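Local coordinates for protein C-glycoside 3-oxidase (Microbacterium trichothecenolyticum, PDB 7DVE) that oxidises the C3 hydroxyl of the sugar in C-glycosides such as isoorientin and mangiferin, using bound FAD and passing the electrons to oxygen to give hydrogen peroxide, at residues 338-343 with 409-414; 132-137 with 153-158. All blocks are in the same frame, centred on the assembly; numbering follows the deposited sequence.

Contact 1: residues 338-343 with 409-414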
loop_
_atom_site.group_PDB
_atom_site.type_symbol
_atom_site.label_atom_id
_atom_site.label_comp_id
_atom_site.label_asym_id
_atom_site.label_seq_id
_atom_site.Cartn_x
_atom_site.Cartn_y
_atom_site.Cartn_z
ATOM N N ASP A 338 22.245 -8.306 -6.131
ATOM C CA ASP A 338 23.560 -8.072 -5.545
ATOM C C ASP A 338 23.532 -7.003 -4.444
ATOM O O ASP A 338 24.384 -7.029 -3.547
ATOM C CB ASP A 338 24.520 -7.646 -6.650
ATOM C CG ASP A 338 24.224 -8.337 -8.002
ATOM O OD1 ASP A 338 24.405 -9.578 -8.125
ATOM O OD2 ASP A 338 23.723 -7.628 -8.925
ATOM N N MET A 339 22.592 -6.048 -4.508
ATOM C CA MET A 339 22.481 -4.947 -3.541
ATOM C C MET A 339 21.033 -4.855 -3.070
ATOM O O MET A 339 20.298 -3.943 -3.467
ATOM C CB MET A 339 22.914 -3.615 -4.160
ATOM C CG MET A 339 24.402 -3.344 -4.262
ATOM S SD MET A 339 25.234 -3.575 -2.699
ATOM C CE MET A 339 24.802 -2.007 -1.913
ATOM N N PRO A 340 20.592 -5.780 -2.208
ATOM C CA PRO A 340 19.149 -6.053 -2.074
ATOM C C PRO A 340 18.408 -5.106 -1.130
ATOM O O PRO A 340 17.747 -5.528 -0.177
ATOM C CB PRO A 340 19.139 -7.510 -1.587
ATOM C CG PRO A 340 20.398 -7.668 -0.832
ATOM C CD PRO A 340 21.415 -6.757 -1.471
ATOM N N PHE A 341 18.446 -3.804 -1.444
ATOM C CA PHE A 341 17.680 -2.794 -0.727
ATOM C C PHE A 341 16.985 -1.865 -1.708
ATOM O O PHE A 341 17.569 -1.446 -2.712
ATOM C CB PHE A 341 18.575 -1.970 0.218
ATOM C CG PHE A 341 19.753 -2.729 0.713
ATOM C CD1 PHE A 341 19.609 -3.656 1.722
ATOM C CD2 PHE A 341 20.994 -2.571 0.116
ATOM C CE1 PHE A 341 20.706 -4.412 2.153
ATOM C CE2 PHE A 341 22.092 -3.317 0.535
ATOM C CZ PHE A 341 21.951 -4.239 1.557
ATOM N N HIS A 342 15.739 -1.530 -1.413
ATOM C CA HIS A 342 15.072 -0.456 -2.137
ATOM C C HIS A 342 15.389 0.855 -1.422
ATOM O O HIS A 342 15.172 0.969 -0.211
ATOM C CB HIS A 342 13.569 -0.695 -2.204
ATOM C CG HIS A 342 12.776 0.537 -2.478
ATOM N ND1 HIS A 342 12.599 1.039 -3.750
ATOM C CD2 HIS A 342 12.134 1.391 -1.640
ATOM C CE1 HIS A 342 11.863 2.132 -3.689
ATOM N NE2 HIS A 342 11.560 2.364 -2.420
ATOM N N GLY A 343 15.922 1.833 -2.152
ATOM C CA GLY A 343 16.313 3.106 -1.576
ATOM C C GLY A 343 15.483 4.240 -2.150
ATOM O O GLY A 343 15.208 4.280 -3.349
ATOM N N HIS A 409 19.124 -10.030 9.998
ATOM C CA HIS A 409 20.028 -9.122 10.703
ATOM C C HIS A 409 21.228 -8.753 9.842
ATOM O O HIS A 409 21.671 -7.594 9.838
ATOM C CB HIS A 409 20.498 -9.761 12.008
ATOM C CG HIS A 409 19.500 -9.681 13.121
ATOM N ND1 HIS A 409 19.010 -10.803 13.762
ATOM C CD2 HIS A 409 18.931 -8.618 13.737
ATOM C CE1 HIS A 409 18.165 -10.432 14.707
ATOM N NE2 HIS A 409 18.106 -9.112 14.717
ATOM N N ALA A 410 21.776 -9.739 9.129
ATOM C CA ALA A 410 22.874 -9.488 8.200
ATOM C C ALA A 410 22.474 -8.485 7.116
ATOM O O ALA A 410 23.223 -7.542 6.813
ATOM C CB ALA A 410 23.334 -10.822 7.584
ATOM N N THR A 411 21.291 -8.660 6.514
ATOM C CA THR A 411 20.909 -7.717 5.452
ATOM C C THR A 411 20.589 -6.332 6.011
ATOM O O THR A 411 20.834 -5.321 5.337
ATOM C CB THR A 411 19.726 -8.243 4.622
ATOM O OG1 THR A 411 19.601 -7.445 3.445
ATOM C CG2 THR A 411 18.415 -8.123 5.367
ATOM N N ILE A 412 20.067 -6.257 7.235
ATOM C CA ILE A 412 19.815 -4.964 7.861
ATOM C C ILE A 412 21.129 -4.225 8.121
ATOM O O ILE A 412 21.239 -3.015 7.888
ATOM C CB ILE A 412 18.987 -5.173 9.149
ATOM C CG1 ILE A 412 17.554 -5.591 8.777
ATOM C CG2 ILE A 412 19.017 -3.930 10.049
ATOM C CD1 ILE A 412 16.692 -5.934 9.962
ATOM N N ASP A 413 22.153 -4.940 8.598
ATOM C CA ASP A 413 23.458 -4.314 8.799
ATOM C C ASP A 413 24.023 -3.774 7.490
ATOM O O ASP A 413 24.557 -2.650 7.438
ATOM C CB ASP A 413 24.408 -5.324 9.441
ATOM C CG ASP A 413 24.083 -5.567 10.921
ATOM O OD1 ASP A 413 23.211 -4.860 11.469
ATOM O OD2 ASP A 413 24.684 -6.472 11.541
ATOM N N ARG A 414 23.899 -4.558 6.415
ATOM C CA ARG A 414 24.257 -4.048 5.095
ATOM C C ARG A 414 23.506 -2.757 4.782
ATOM O O ARG A 414 24.105 -1.753 4.372
ATOM C CB ARG A 414 23.988 -5.118 4.024
ATOM C CG ARG A 414 24.971 -6.279 4.035
ATOM C CD ARG A 414 24.770 -7.231 2.836
ATOM N NE ARG A 414 25.123 -6.621 1.557
ATOM C CZ ARG A 414 24.827 -7.134 0.368
ATOM N NH1 ARG A 414 24.143 -8.263 0.249
ATOM N NH2 ARG A 414 25.233 -6.504 -0.731
HETATM O O HOH W 1 17.089 -7.332 1.685
#
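Pro340 and Thr411 mark the closest backbone approach, CA to CA 7.9 Å, where the turn leading into strand 341-347 meets one flank of helix 406-424. Pro340 is the centre of an inverse gamma turn closed by Phe341 N on Met339 O (2.7 Å). Arg414 reaches over this turn with its chain bent at chi3 (68°). Its NH2 donates to Asp338 O at 3.0 Å, nearly straight at 162°, with the oxygen close to the guanidinium plane and the nitrogen in the carbonyl plane. The sulfur of Met339 lies near the same nitrogen, and Pro340 CD sits obliquely against NH1. The Phe341 ring stands steeply to the guanidinium, planes 80° apart, and sets CZ above one guanidinium face, toward its rim, while touching Arg414 CB. Its CE1 meets both Thr411 O (3.3 Å) and Thr411 OG1 (3.5 Å), the two side chains running past each other in opposite directions. Water 1 joins that hydroxyl to Pro340 O, to which it donates. The helix packs here against the antiparallel sheet: Phe341 also touches Leu371, Thr411 meets Cys373, both on strand 366-373, and Phe341 also touches Ala415, the next residue of the helix.

Contact 2: residues 132-137 with 153-158; sequences CPRPND and LLSEGE
Arg134 and Glu158 meet side-on, their chains crossing at about a right angle and their flat ends turned 41° from each other. Arg134 is extended from CG to NE (chi3 -179°), which carries NE out to the helix. NE donates to the syn lone pair of Glu158 OE2 at 2.6 Å, from a position where the oxygen is tilted from the guanidinium plane. NH2 takes OE1 at 2.8 Å, nearly in the guanidinium plane but 27° out of the carboxylate plane, consistent with the twist between the two groups. The same NH2 also donates to Ser155 OG at 3.1 Å, with the hydroxyl at the guanidinium edge. Leu154 CB lies 3.8 Å above the centre of one guanidinium face, so one turn of helix supplies both a polar edge and an apolar floor. This bidentate salt bridge fastens the irregular segment 132-137 to helix 149-161 in a GMC oxidoreductase, with the side chain of Pro135 about 10 Å from the bound FAD. An alanine in place of Arg134 would probably leave the Glu158 carboxylate without its bidentate partner and open a gap over Leu154 CB. Pro135 and Leu154 approach tip to tip, CD to CD2 at 3.9 Å; Thr492 of helix 490-510 also touches the proline. Water 2 donates both to Glu158 OE2 and to Cys132 O, giving the carboxylate a second tie to the loop. Asp151 forms a long, weak ion pair with Arg134 NH1.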
loop_
_atom_site.group_PDB
_atom_site.type_symbol
_atom_site.label_atom_id
_atom_site.label_comp_id
_atom_site.label_asym_id
_atom_site.label_seq_id
_atom_site.Cartn_x
_atom_site.Cartn_y
_atom_site.Cartn_z
ATOM N N CYS A 132 6.037 4.579 -6.433
ATOM C CA CYS A 132 5.571 3.420 -7.200
ATOM C C CYS A 132 6.649 2.788 -8.079
ATOM O O CYS A 132 6.491 2.706 -9.299
ATOM C CB CYS A 132 4.379 3.808 -8.068
ATOM S SG CYS A 132 2.859 4.153 -7.178
ATOM N N PRO A 133 7.718 2.252 -7.496
ATOM C CA PRO A 133 8.697 1.522 -8.311
ATOM C C PRO A 133 8.158 0.180 -8.789
ATOM O O PRO A 133 7.196 -0.378 -8.248
ATOM C CB PRO A 133 9.880 1.324 -7.361
ATOM C CG PRO A 133 9.263 1.278 -6.009
ATOM C CD PRO A 133 8.004 2.146 -6.055
ATOM N N ARG A 134 8.816 -0.347 -9.846
ATOM C CA ARG A 134 8.589 -1.696 -10.330
ATOM C C ARG A 134 9.508 -2.657 -9.586
ATOM O O ARG A 134 10.618 -2.277 -9.204
ATOM C CB ARG A 134 8.863 -1.777 -11.829
ATOM C CG ARG A 134 7.781 -1.128 -12.688
ATOM C CD ARG A 134 8.083 -1.277 -14.163
ATOM N NE ARG A 134 7.057 -0.643 -14.984
ATOM C CZ ARG A 134 6.545 -1.183 -16.080
ATOM N NH1 ARG A 134 6.950 -2.366 -16.524
ATOM N NH2 ARG A 134 5.594 -0.527 -16.746
ATOM N N PRO A 135 9.070 -3.888 -9.338
ATOM C CA PRO A 135 9.975 -4.878 -8.751
ATOM C C PRO A 135 11.085 -5.229 -9.732
ATOM O O PRO A 135 10.895 -5.206 -10.951
ATOM C CB PRO A 135 9.066 -6.081 -8.487
ATOM C CG PRO A 135 7.952 -5.937 -9.493
ATOM C CD PRO A 135 7.745 -4.457 -9.644
ATOM N N ASN A 136 12.253 -5.558 -9.182
ATOM C CA ASN A 136 13.425 -5.930 -9.963
ATOM C C ASN A 136 13.967 -7.282 -9.493
ATOM O O ASN A 136 13.781 -7.674 -8.339
ATOM C CB ASN A 136 14.497 -4.838 -9.852
ATOM C CG ASN A 136 15.607 -4.991 -10.881
ATOM O OD1 ASN A 136 15.436 -5.643 -11.926
ATOM N ND2 ASN A 136 16.747 -4.356 -10.612
ATOM N N ASP A 137 14.629 -7.995 -10.392
ATOM C CA ASP A 137 15.374 -9.237 -10.072
ATOM C C ASP A 137 14.475 -10.180 -9.259
ATOM O O ASP A 137 13.320 -10.407 -9.648
ATOM C CB ASP A 137 16.697 -8.841 -9.406
ATOM C CG ASP A 137 17.731 -8.295 -10.405
ATOM O OD1 ASP A 137 17.420 -8.183 -11.620
ATOM O OD2 ASP A 137 18.867 -7.986 -9.971
ATOM N N LEU A 153 0.904 -5.883 -16.943
ATOM C CA LEU A 153 0.127 -5.560 -15.745
ATOM C C LEU A 153 0.694 -4.342 -15.017
ATOM O O LEU A 153 -0.062 -3.508 -14.502
ATOM C CB LEU A 153 0.073 -6.758 -14.798
ATOM C CG LEU A 153 -0.649 -7.974 -15.382
ATOM C CD1 LEU A 153 -0.703 -9.090 -14.339
ATOM C CD2 LEU A 153 -2.039 -7.582 -15.876
ATOM N N LEU A 154 2.016 -4.230 -14.928
ATOM C CA LEU A 154 2.587 -3.070 -14.250
ATOM C C LEU A 154 2.304 -1.784 -15.035
ATOM O O LEU A 154 2.017 -0.737 -14.436
ATOM C CB LEU A 154 4.082 -3.266 -14.034
ATOM C CG LEU A 154 4.512 -4.413 -13.134
ATOM C CD1 LEU A 154 5.920 -4.820 -13.494
ATOM C CD2 LEU A 154 4.441 -4.025 -11.632
ATOM N N SER A 155 2.370 -1.839 -16.374
ATOM C CA SER A 155 1.958 -0.685 -17.180
ATOM C C SER A 155 0.511 -0.302 -16.898
ATOM O O SER A 155 0.201 0.878 -16.696
ATOM C CB SER A 155 2.141 -0.969 -18.669
ATOM O OG SER A 155 3.515 -1.055 -18.998
ATOM N N GLU A 156 -0.386 -1.292 -16.850
ATOM C CA GLU A 156 -1.776 -0.993 -16.530
ATOM C C GLU A 156 -1.924 -0.380 -15.131
ATOM O O GLU A 156 -2.716 0.548 -14.937
ATOM C CB GLU A 156 -2.613 -2.256 -16.681
ATOM C CG GLU A 156 -3.042 -2.465 -18.110
ATOM C CD GLU A 156 -4.057 -1.440 -18.560
ATOM O OE1 GLU A 156 -3.663 -0.345 -19.053
ATOM O OE2 GLU A 156 -5.261 -1.750 -18.427
ATOM N N GLY A 157 -1.161 -0.862 -14.147
ATOM C CA GLY A 157 -1.239 -0.267 -12.816
ATOM C C GLY A 157 -0.725 1.163 -12.776
ATOM O O GLY A 157 -1.285 2.016 -12.074
ATOM N N GLU A 158 0.362 1.442 -13.504
ATOM C CA GLU A 158 0.836 2.823 -13.659
ATOM C C GLU A 158 -0.218 3.711 -14.317
ATOM O O GLU A 158 -0.357 4.890 -13.971
ATOM C CB GLU A 158 2.124 2.839 -14.475
ATOM C CG GLU A 158 3.303 2.288 -13.686
ATOM C CD GLU A 158 4.361 1.650 -14.564
ATOM O OE1 GLU A 158 4.228 1.689 -15.813
ATOM O OE2 GLU A 158 5.340 1.116 -13.998
HETATM O O HOH W 2 6.633 2.334 -12.246
#

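Contact 2 comes first along the chain and closes before contact 1 opens, so the two lie in series, with centres 21 Å apart. Contact 2 is the deeper, on the FAD side, where the loop before helix 142-145 meets helix 149-161; contact 1 lies at the surface, where helix 406-424 packs on the antiparallel sheet. They touch through His342 CE1 and Pro133 CG, 3.6 Å apart. Further ties run from segment 132-137 to the loop before strand 341-347: Asn136 ND2 hydrogen-bonds to Phe335 O, and Asp137 OD2 accepts a hydrogen bond from Asp337 N. Segment 132-137 thus connects the cofactor-side helix packing with the sheet against which helix 406-424 packs.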